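Local coordinates for ethyl tert-butyl ether degradation EthD protein (Ralstonia eutropha JMP134, PDB 3BF4) that is of unknown function but adopts a ferredoxin-like fold and belongs to the EthD family, for which an oxidoreductase activity has been proposed, at residues A[37-42]-A[105-110]; A[43-48]-A[80-85]; A[49-54]-A[98-103]. The protein carries 3 engineered substitutions. One frame throughout, in Å; residues are numbered along the deposited sequence. Where two conformers were deposited one is given.

Contact 1: residues A[37-42]-A[105-110]; sequences HAYYCD and IANYTD. With EDO (1,2-ethanediol), chain C.
Y39 and Y40, neighbours on the first turn of helix 37-52, both reach the ring of Y108. Y40 comes in over one face of that ring: its CD1 stands 3.4 Å from Y108 CE1. The centroids of the Y40 and Y108 rings are 5.0 Å apart and their planes meet at 41°, too tilted for a parallel stack and too flat for an edge-to-face pair. The opposite face of Y108 is covered by its own loop, with I105 O 3.6 Å above the plane and over the ring centre. Y39 meets Y108 almost at a right angle, CD1 of Y39 lying 3.6 Å from CD2 of Y108. Farther along the Y39 ring, CZ rests 3.6 Å from N107 CB, and N107 O sits over one face of the Y39 ring.

In the ferredoxin-like fold this joins the start of the first helix to the loop that runs from helix 87-103 to the last strand, 114-120. CG of Y108 is tucked between its backbone N and carbonyl carbon (chi1 61°), which keeps the ring against the loop's own carbonyl. That carbonyl, I105 O, accepts from the backbone N of both Y108 and T109 and so holds the turn under the ring.

The polar tips are fixed from the next shell. Y39 OH and N107 ND2 both hydrogen-bond to D104 OD1, and Y108 OH pairs with Y27 OH on strand 21-28. Y40 OH hydrogen-bonds O1 of a bound 1,2-ethanediol at 2.8 Å, with O1 at the edge of the Y40 ring; the diol probably came from the crystallisation liquor.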
loop_
_atom_site.group_PDB
_atom_site.type_symbol
_atom_site.label_atom_id
_atom_site.label_comp_id
_atom_site.label_asym_id
_atom_site.label_seq_id
_atom_site.Cartn_x
_atom_site.Cartn_y
_atom_site.Cartn_z
ATOM N N HIS A 37 10.893 -3.081 14.329
ATOM C CA HIS A 37 10.417 -1.894 13.593
ATOM C C HIS A 37 11.417 -0.733 13.590
ATOM O O HIS A 37 11.432 0.036 12.626
ATOM C CB HIS A 37 9.071 -1.390 14.131
ATOM C CG HIS A 37 7.949 -2.362 13.971
ATOM N ND1 HIS A 37 7.119 -2.365 12.870
ATOM C CD2 HIS A 37 7.514 -3.360 14.776
ATOM C CE1 HIS A 37 6.222 -3.325 13.003
ATOM N NE2 HIS A 37 6.438 -3.944 14.150
ATOM N N ALA A 38 12.229 -0.608 14.649
ATOM C CA ALA A 38 13.252 0.453 14.761
ATOM C C ALA A 38 14.370 0.258 13.739
ATOM O O ALA A 38 14.715 1.190 13.021
ATOM C CB ALA A 38 13.843 0.521 16.194
ATOM N N TYR A 39 14.932 -0.951 13.680
ATOM C CA TYR A 39 15.994 -1.282 12.710
ATOM C C TYR A 39 15.464 -1.105 11.284
ATOM O O TYR A 39 16.120 -0.514 10.431
ATOM C CB TYR A 39 16.493 -2.731 12.901
ATOM C CG TYR A 39 17.716 -3.085 12.068
ATOM C CD1 TYR A 39 17.596 -3.410 10.698
ATOM C CD2 TYR A 39 18.999 -3.099 12.640
ATOM C CE1 TYR A 39 18.711 -3.731 9.928
ATOM C CE2 TYR A 39 20.140 -3.426 11.863
ATOM C CZ TYR A 39 19.981 -3.737 10.510
ATOM O OH TYR A 39 21.064 -4.056 9.726
ATOM N N TYR A 40 14.272 -1.635 11.048
ATOM C CA TYR A 40 13.620 -1.545 9.748
ATOM C C TYR A 40 13.536 -0.106 9.238
ATOM O O TYR A 40 13.978 0.195 8.135
ATOM C CB TYR A 40 12.219 -2.157 9.828
ATOM C CG TYR A 40 11.499 -2.209 8.520
ATOM C CD1 TYR A 40 12.082 -2.845 7.413
ATOM C CD2 TYR A 40 10.212 -1.678 8.377
ATOM C CE1 TYR A 40 11.418 -2.935 6.191
ATOM C CE2 TYR A 40 9.529 -1.769 7.139
ATOM C CZ TYR A 40 10.141 -2.396 6.060
ATOM O OH TYR A 40 9.492 -2.469 4.860
ATOM N N CYS A 41 13.030 0.768 10.091
ATOM C CA CYS A 41 12.840 2.171 9.766
ATOM C C CYS A 41 14.104 3.046 9.690
ATOM O O CYS A 41 14.232 3.815 8.744
ATOM C CB CYS A 41 11.902 2.784 10.801
ATOM S SG CYS A 41 11.547 4.500 10.538
ATOM N N ASP A 42 14.987 2.951 10.690
ATOM C CA ASP A 42 16.200 3.818 10.743
ATOM C C ASP A 42 17.465 3.221 10.120
ATOM O O ASP A 42 18.378 3.987 9.808
ATOM C CB ASP A 42 16.510 4.514 12.121
ATOM C CG ASP A 42 15.614 4.068 13.279
ATOM O OD1 ASP A 42 14.378 4.159 13.125
ATOM O OD2 ASP A 42 16.135 3.699 14.361
ATOM N N ILE A 105 17.613 -8.530 5.580
ATOM C CA ILE A 105 16.281 -8.804 6.146
ATOM C C ILE A 105 16.383 -9.581 7.476
ATOM O O ILE A 105 15.658 -9.271 8.423
ATOM C CB ILE A 105 15.302 -9.475 5.133
ATOM C CG1 ILE A 105 15.159 -8.631 3.848
ATOM C CG2 ILE A 105 13.918 -9.655 5.775
ATOM C CD1 ILE A 105 14.239 -9.243 2.784
ATOM N N ALA A 106 17.303 -10.544 7.551
ATOM C CA ALA A 106 17.545 -11.329 8.787
ATOM C C ALA A 106 17.926 -10.490 10.026
ATOM O O ALA A 106 17.780 -10.961 11.143
ATOM C CB ALA A 106 18.619 -12.404 8.545
ATOM N N ASN A 107 18.438 -9.274 9.822
ATOM C CA ASN A 107 18.803 -8.380 10.922
ATOM C C ASN A 107 17.619 -7.759 11.674
ATOM O O ASN A 107 17.810 -7.231 12.771
ATOM C CB ASN A 107 19.751 -7.282 10.418
ATOM C CG ASN A 107 21.074 -7.843 9.911
ATOM O OD1 ASN A 107 21.627 -8.775 10.490
ATOM N ND2 ASN A 107 21.584 -7.276 8.830
ATOM N N TYR A 108 16.425 -7.775 11.080
ATOM C CA TYR A 108 15.214 -7.261 11.736
ATOM C C TYR A 108 14.012 -8.207 11.746
ATOM O O TYR A 108 13.082 -7.952 12.505
ATOM C CB TYR A 108 14.805 -5.897 11.153
ATOM C CG TYR A 108 14.476 -5.888 9.675
ATOM C CD1 TYR A 108 13.174 -6.109 9.220
ATOM C CD2 TYR A 108 15.461 -5.608 8.730
ATOM C CE1 TYR A 108 12.869 -6.086 7.833
ATOM C CE2 TYR A 108 15.173 -5.565 7.363
ATOM C CZ TYR A 108 13.884 -5.822 6.916
ATOM O OH TYR A 108 13.603 -5.801 5.584
ATOM N N THR A 109 14.009 -9.271 10.939
ATOM C CA THR A 109 12.879 -10.194 10.893
ATOM C C THR A 109 13.169 -11.533 10.207
ATOM O O THR A 109 14.083 -11.634 9.375
ATOM C CB THR A 109 11.666 -9.555 10.122
ATOM O OG1 THR A 109 10.488 -10.358 10.287
ATOM C CG2 THR A 109 11.956 -9.385 8.595
ATOM N N ASP A 110 12.402 -12.565 10.567
ATOM C CA ASP A 110 12.426 -13.877 9.884
ATOM C C ASP A 110 11.172 -14.056 9.001
ATOM O O ASP A 110 10.963 -15.134 8.435
ATOM C CB ASP A 110 12.564 -15.039 10.889
ATOM C CG ASP A 110 13.978 -15.193 11.448
ATOM O OD1 ASP A 110 14.974 -14.969 10.718
ATOM O OD2 ASP A 110 14.094 -15.576 12.630
HETATM C C1 EDO C . 12.080 -3.181 2.352
HETATM O O1 EDO C . 11.057 -3.940 3.026
HETATM C C2 EDO C . 12.991 -4.047 1.476
HETATM O O2 EDO C . 13.062 -5.391 1.964
#

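Contact 2: residues A[43-48]-A[80-85]; sequences RHMPMV and CAFICD. With EDO (1,2-ethanediol), chain C.
M45, a selenomethionine on helix 37-52, reaches across to C80 and F82 on strand 76-84, filling part of the helix-sheet core of the ferredoxin-like fold. The helix and strand segments run nearly parallel, their axes 15° apart and 11.2 Å from each other, and M45, V48 and F82 fill the space between. M45 CB does not aim straight at the strand. CG stands opposite the carbonyl carbon (chi1 -65°), and two further bends, about the CB-CG and CG-SE bonds, curl the tail toward the sheet. The first atom to touch the strand is SE, 3.8 Å from C80 SG. It also makes a Met-aromatic contact, 5.1 Å from the centroid of the F82 ring and approaching it obliquely. The terminal CE goes deepest: it sits 3.6 Å from C80 CB and 3.4 Å from F82 CE1, wedged between two residues whose side chains start out toward the helix.

One turn farther along the helix, V48 shares the CE1-CZ side of the F82 ring with M45. Its CG1 lies closer to CZ, 3.4 Å from F82 CZ, whereas M45 CE is closer to CE1; the V48 and F82 side chains cross at about a right angle. L52 packs on F82 from the next turn, and Y40 covers M45 and C80 from the turn before. All four residues that touch are buried.

The ethanediol molecule lies beside this layer, its C1 near M45 SE and at the edge of the F82 ring. H44, whose ND1 is hydrogen-bonded to D104 OD2, receives a weak bond at NE2 from the diol's O2, 3.2 Å away.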
loop_
_atom_site.group_PDB
_atom_site.type_symbol
_atom_site.label_atom_id
_atom_site.label_comp_id
_atom_site.label_asym_id
_atom_site.label_seq_id
_atom_site.Cartn_x
_atom_site.Cartn_y
_atom_site.Cartn_z
ATOM N N ARG A 43 17.524 1.897 9.909
ATOM C CA ARG A 43 18.721 1.243 9.312
ATOM C C ARG A 43 18.455 0.662 7.932
ATOM O O ARG A 43 19.117 1.029 6.964
ATOM C CB ARG A 43 19.264 0.127 10.223
ATOM C CG ARG A 43 19.614 0.550 11.660
ATOM C CD ARG A 43 20.960 1.206 11.740
ATOM N NE ARG A 43 22.044 0.219 11.611
ATOM C CZ ARG A 43 22.623 -0.470 12.611
ATOM N NH1 ARG A 43 22.251 -0.322 13.894
ATOM N NH2 ARG A 43 23.605 -1.333 12.322
ATOM N N HIS A 44 17.465 -0.222 7.833
ATOM C CA HIS A 44 17.189 -0.900 6.573
ATOM C C HIS A 44 16.662 0.017 5.450
ATOM O O HIS A 44 17.268 0.056 4.378
ATOM C CB HIS A 44 16.262 -2.094 6.782
ATOM C CG HIS A 44 16.015 -2.891 5.537
ATOM N ND1 HIS A 44 16.948 -3.758 5.008
ATOM C CD2 HIS A 44 14.937 -2.961 4.729
ATOM C CE1 HIS A 44 16.452 -4.325 3.927
ATOM N NE2 HIS A 44 15.236 -3.855 3.733
HETATM N N MSE A 45 15.569 0.739 5.696
HETATM C CA MSE A 45 14.941 1.597 4.663
HETATM C C MSE A 45 15.851 2.698 4.080
HETATM O O MSE A 45 15.834 2.903 2.865
HETATM C CB MSE A 45 13.614 2.198 5.145
HETATM C CG MSE A 45 12.489 1.192 5.413
HETATM SE SE MSE A 45 11.952 0.236 3.837
HETATM C CE MSE A 45 11.317 1.759 2.776
ATOM N N PRO A 46 16.611 3.424 4.928
ATOM C CA PRO A 46 17.575 4.384 4.399
ATOM C C PRO A 46 18.677 3.721 3.545
ATOM O O PRO A 46 19.128 4.324 2.559
ATOM C CB PRO A 46 18.147 5.027 5.674
ATOM C CG PRO A 46 17.038 4.866 6.658
ATOM C CD PRO A 46 16.590 3.489 6.397
HETATM N N MSE A 47 19.098 2.507 3.924
HETATM C CA MSE A 47 20.052 1.737 3.117
HETATM C C MSE A 47 19.433 1.347 1.766
HETATM O O MSE A 47 20.081 1.511 0.741
HETATM C CB MSE A 47 20.589 0.511 3.872
HETATM C CG MSE A 47 21.601 -0.344 3.092
HETATM SE SE MSE A 47 20.785 -1.651 1.849
HETATM C CE MSE A 47 19.732 -2.671 3.150
ATOM N N VAL A 48 18.199 0.839 1.762
ATOM C CA VAL A 48 17.540 0.445 0.499
ATOM C C VAL A 48 17.360 1.661 -0.430
ATOM O O VAL A 48 17.593 1.556 -1.644
ATOM C CB VAL A 48 16.173 -0.272 0.710
ATOM C CG1 VAL A 48 15.517 -0.599 -0.639
ATOM C CG2 VAL A 48 16.351 -1.554 1.544
ATOM N N CYS A 80 6.040 -1.196 3.433
ATOM C CA CYS A 80 6.693 -0.005 2.874
ATOM C C CYS A 80 6.315 0.092 1.414
ATOM O O CYS A 80 5.772 -0.855 0.837
ATOM C CB CYS A 80 8.218 -0.033 2.991
ATOM S SG CYS A 80 9.054 -1.112 1.815
ATOM N N ALA A 81 6.617 1.246 0.833
ATOM C CA ALA A 81 6.431 1.454 -0.589
ATOM C C ALA A 81 7.523 2.342 -1.151
ATOM O O ALA A 81 7.891 3.310 -0.518
ATOM C CB ALA A 81 5.056 2.030 -0.889
ATOM N N PHE A 82 8.047 1.968 -2.323
ATOM C CA PHE A 82 9.019 2.754 -3.066
ATOM C C PHE A 82 8.282 3.281 -4.299
ATOM O O PHE A 82 7.804 2.494 -5.120
ATOM C CB PHE A 82 10.220 1.898 -3.479
ATOM C CG PHE A 82 10.901 1.243 -2.324
ATOM C CD1 PHE A 82 11.805 1.962 -1.534
ATOM C CD2 PHE A 82 10.632 -0.084 -1.999
ATOM C CE1 PHE A 82 12.438 1.359 -0.424
ATOM C CE2 PHE A 82 11.262 -0.694 -0.907
ATOM C CZ PHE A 82 12.165 0.023 -0.118
ATOM N N ILE A 83 8.162 4.603 -4.387
ATOM C CA ILE A 83 7.524 5.290 -5.504
ATOM C C ILE A 83 8.670 5.572 -6.478
ATOM O O ILE A 83 9.653 6.245 -6.110
ATOM C CB ILE A 83 6.759 6.565 -5.040
ATOM C CG1 ILE A 83 5.469 6.155 -4.309
ATOM C CG2 ILE A 83 6.393 7.489 -6.224
ATOM C CD1 ILE A 83 5.682 5.377 -3.009
ATOM N N CYS A 84 8.554 5.009 -7.687
ATOM C CA CYS A 84 9.585 5.075 -8.726
ATOM C C CYS A 84 8.991 5.503 -10.057
ATOM O O CYS A 84 7.903 5.048 -10.430
ATOM C CB CYS A 84 10.203 3.681 -8.895
ATOM S SG CYS A 84 10.876 2.994 -7.336
ATOM N N ASP A 85 9.708 6.359 -10.769
ATOM C CA ASP A 85 9.267 6.847 -12.090
ATOM C C ASP A 85 9.355 5.763 -13.185
ATOM O O ASP A 85 8.598 5.811 -14.149
ATOM C CB ASP A 85 10.067 8.096 -12.506
ATOM C CG ASP A 85 9.836 9.299 -11.564
ATOM O OD1 ASP A 85 8.659 9.682 -11.321
ATOM O OD2 ASP A 85 10.846 9.874 -11.081
HETATM C C1 EDO C . 12.080 -3.181 2.352
HETATM O O1 EDO C . 11.057 -3.940 3.026
HETATM C C2 EDO C . 12.991 -4.047 1.476
HETATM O O2 EDO C . 13.062 -5.391 1.964
#

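Contact 3: residues A[49-54]-A[98-103]; sequences KARLGS and GAEILG
R51 and E100 form a salt bridge between the last turns of the two helices, and most of the contact is in it. The grip is side-on and two-pronged, one nitrogen to each carboxylate oxygen. R51 NE gives the shorter and straighter bond, 2.9 Å to E100 OE1 with an N-H...O angle of 158°. OE1 lies close to the guanidinium plane, at its edge, yet NE meets this oxygen from above the carboxylate plane. The second bond, R51 NH2 to E100 OE2, is longer at 3.2 Å and reaches the oxygen on its syn side. With the two flat groups turned 51° against each other, the pair is twisted rather than coplanar. E100 stretches out fully, CG anti to its N (chi1 -178°), while R51 bends about its CB-CG bond before its guanidinium meets the acid.

The apolar part is looser and lies beneath the bridge. I101 CD1 approaches R51 CB at 4.4 Å, and the I101 side chain also packs on H44, M47 and V48 of helix 37-52. L52 packs on F90 and A93, carrying the same interface toward the start of helix 87-103.

Directly after L52 the chain leaves the helix at G53, which has a positive phi. Two helices side by side on one face of an antiparallel four-stranded sheet, here with a salt bridge at the surface and I101 packed beneath it, belong to the ferredoxin-like fold.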
loop_
_atom_site.group_PDB
_atom_site.type_symbol
_atom_site.label_atom_id
_atom_site.label_comp_id
_atom_site.label_asym_id
_atom_site.label_seq_id
_atom_site.Cartn_x
_atom_site.Cartn_y
_atom_site.Cartn_z
ATOM N N LYS A 49 16.961 2.802 0.147
ATOM C CA LYS A 49 16.795 4.041 -0.623
ATOM C C LYS A 49 18.128 4.512 -1.200
ATOM O O LYS A 49 18.162 4.939 -2.349
ATOM C CB LYS A 49 16.144 5.150 0.219
ATOM C CG LYS A 49 15.892 6.492 -0.517
ATOM C CD LYS A 49 14.951 6.328 -1.708
ATOM C CE LYS A 49 14.511 7.681 -2.229
ATOM N NZ LYS A 49 15.649 8.451 -2.801
ATOM N N ALA A 50 19.205 4.437 -0.408
ATOM C CA ALA A 50 20.563 4.786 -0.881
ATOM C C ALA A 50 20.945 3.969 -2.122
ATOM O O ALA A 50 21.481 4.520 -3.091
ATOM C CB ALA A 50 21.609 4.575 0.223
ATOM N N ARG A 51 20.629 2.672 -2.096
ATOM C CA ARG A 51 20.930 1.759 -3.214
ATOM C C ARG A 51 20.033 1.982 -4.424
ATOM O O ARG A 51 20.465 1.730 -5.541
ATOM C CB ARG A 51 20.851 0.286 -2.782
ATOM C CG ARG A 51 21.789 -0.123 -1.657
ATOM C CD ARG A 51 23.264 0.026 -1.983
ATOM N NE ARG A 51 24.069 -0.281 -0.809
ATOM C CZ ARG A 51 24.301 0.545 0.214
ATOM N NH1 ARG A 51 23.862 1.809 0.238
ATOM N NH2 ARG A 51 25.028 0.099 1.231
ATOM N N LEU A 52 18.782 2.384 -4.205
ATOM C CA LEU A 52 17.877 2.733 -5.313
ATOM C C LEU A 52 18.297 4.040 -5.980
ATOM O O LEU A 52 18.116 4.187 -7.188
ATOM C CB LEU A 52 16.402 2.812 -4.861
ATOM C CG LEU A 52 15.724 1.491 -4.480
ATOM C CD1 LEU A 52 14.335 1.732 -3.871
ATOM C CD2 LEU A 52 15.626 0.539 -5.677
ATOM N N GLY A 53 18.852 4.975 -5.194
ATOM C CA GLY A 53 19.296 6.274 -5.690
ATOM C C GLY A 53 18.152 7.039 -6.346
ATOM O O GLY A 53 17.050 7.117 -5.786
ATOM N N SER A 54 18.413 7.545 -7.551
ATOM C CA SER A 54 17.440 8.319 -8.334
ATOM C C SER A 54 16.289 7.486 -8.911
ATOM O O SER A 54 15.297 8.054 -9.364
ATOM C CB SER A 54 18.149 9.060 -9.472
ATOM O OG SER A 54 18.793 8.129 -10.329
ATOM N N GLY A 98 20.210 -6.026 -4.970
ATOM C CA GLY A 98 19.230 -6.926 -4.352
ATOM C C GLY A 98 19.807 -7.972 -3.405
ATOM O O GLY A 98 19.171 -8.291 -2.402
ATOM N N ALA A 99 20.995 -8.490 -3.720
ATOM C CA ALA A 99 21.669 -9.485 -2.870
ATOM C C ALA A 99 21.921 -8.884 -1.483
ATOM O O ALA A 99 21.511 -9.461 -0.471
ATOM C CB ALA A 99 22.950 -9.977 -3.498
ATOM N N GLU A 100 22.520 -7.694 -1.459
ATOM C CA GLU A 100 22.746 -6.963 -0.218
ATOM C C GLU A 100 21.427 -6.645 0.504
ATOM O O GLU A 100 21.326 -6.859 1.706
ATOM C CB GLU A 100 23.481 -5.659 -0.475
ATOM C CG GLU A 100 23.781 -4.899 0.817
ATOM C CD GLU A 100 24.470 -3.590 0.612
ATOM O OE1 GLU A 100 24.588 -3.137 -0.548
ATOM O OE2 GLU A 100 24.886 -3.023 1.646
ATOM N N ILE A 101 20.446 -6.123 -0.226
ATOM C CA ILE A 101 19.148 -5.759 0.358
ATOM C C ILE A 101 18.505 -6.972 1.048
ATOM O O ILE A 101 18.179 -6.892 2.226
ATOM C CB ILE A 101 18.201 -5.119 -0.686
ATOM C CG1 ILE A 101 18.721 -3.723 -1.073
ATOM C CG2 ILE A 101 16.777 -4.991 -0.135
ATOM C CD1 ILE A 101 18.126 -3.174 -2.350
ATOM N N LEU A 102 18.404 -8.085 0.325
ATOM C CA LEU A 102 17.849 -9.339 0.858
ATOM C C LEU A 102 18.651 -9.902 2.032
ATOM O O LEU A 102 18.067 -10.418 2.979
ATOM C CB LEU A 102 17.719 -10.405 -0.235
ATOM C CG LEU A 102 16.705 -10.120 -1.337
ATOM C CD1 LEU A 102 16.890 -11.148 -2.464
ATOM C CD2 LEU A 102 15.252 -10.107 -0.814
ATOM N N GLY A 103 19.977 -9.766 1.977
ATOM C CA GLY A 103 20.859 -10.227 3.047
ATOM C C GLY A 103 20.678 -9.517 4.382
ATOM O O GLY A 103 21.040 -10.073 5.409
#

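All three contacts share helix 37-52, which successively meets the loop 105-110, strand 76-84 and helix 87-103. Contact 2 is the core one, its centre about 6 Å from the centre of the chain, wholly buried and made of apolar and selenium-aromatic packing. Contacts 1 and 3 are centred about 13 and 12 Å from it and are only partly buried; one is aromatic with polar tips tied to residues outside it, the other ionic. Contacts 1 and 2 meet at the ethanediol site, where the Y40, Y108 and H44 side chains come together. Contacts 2 and 3 continue into each other, their centres about 8 Å apart. In sequence, both nest within the span closed by contact 1.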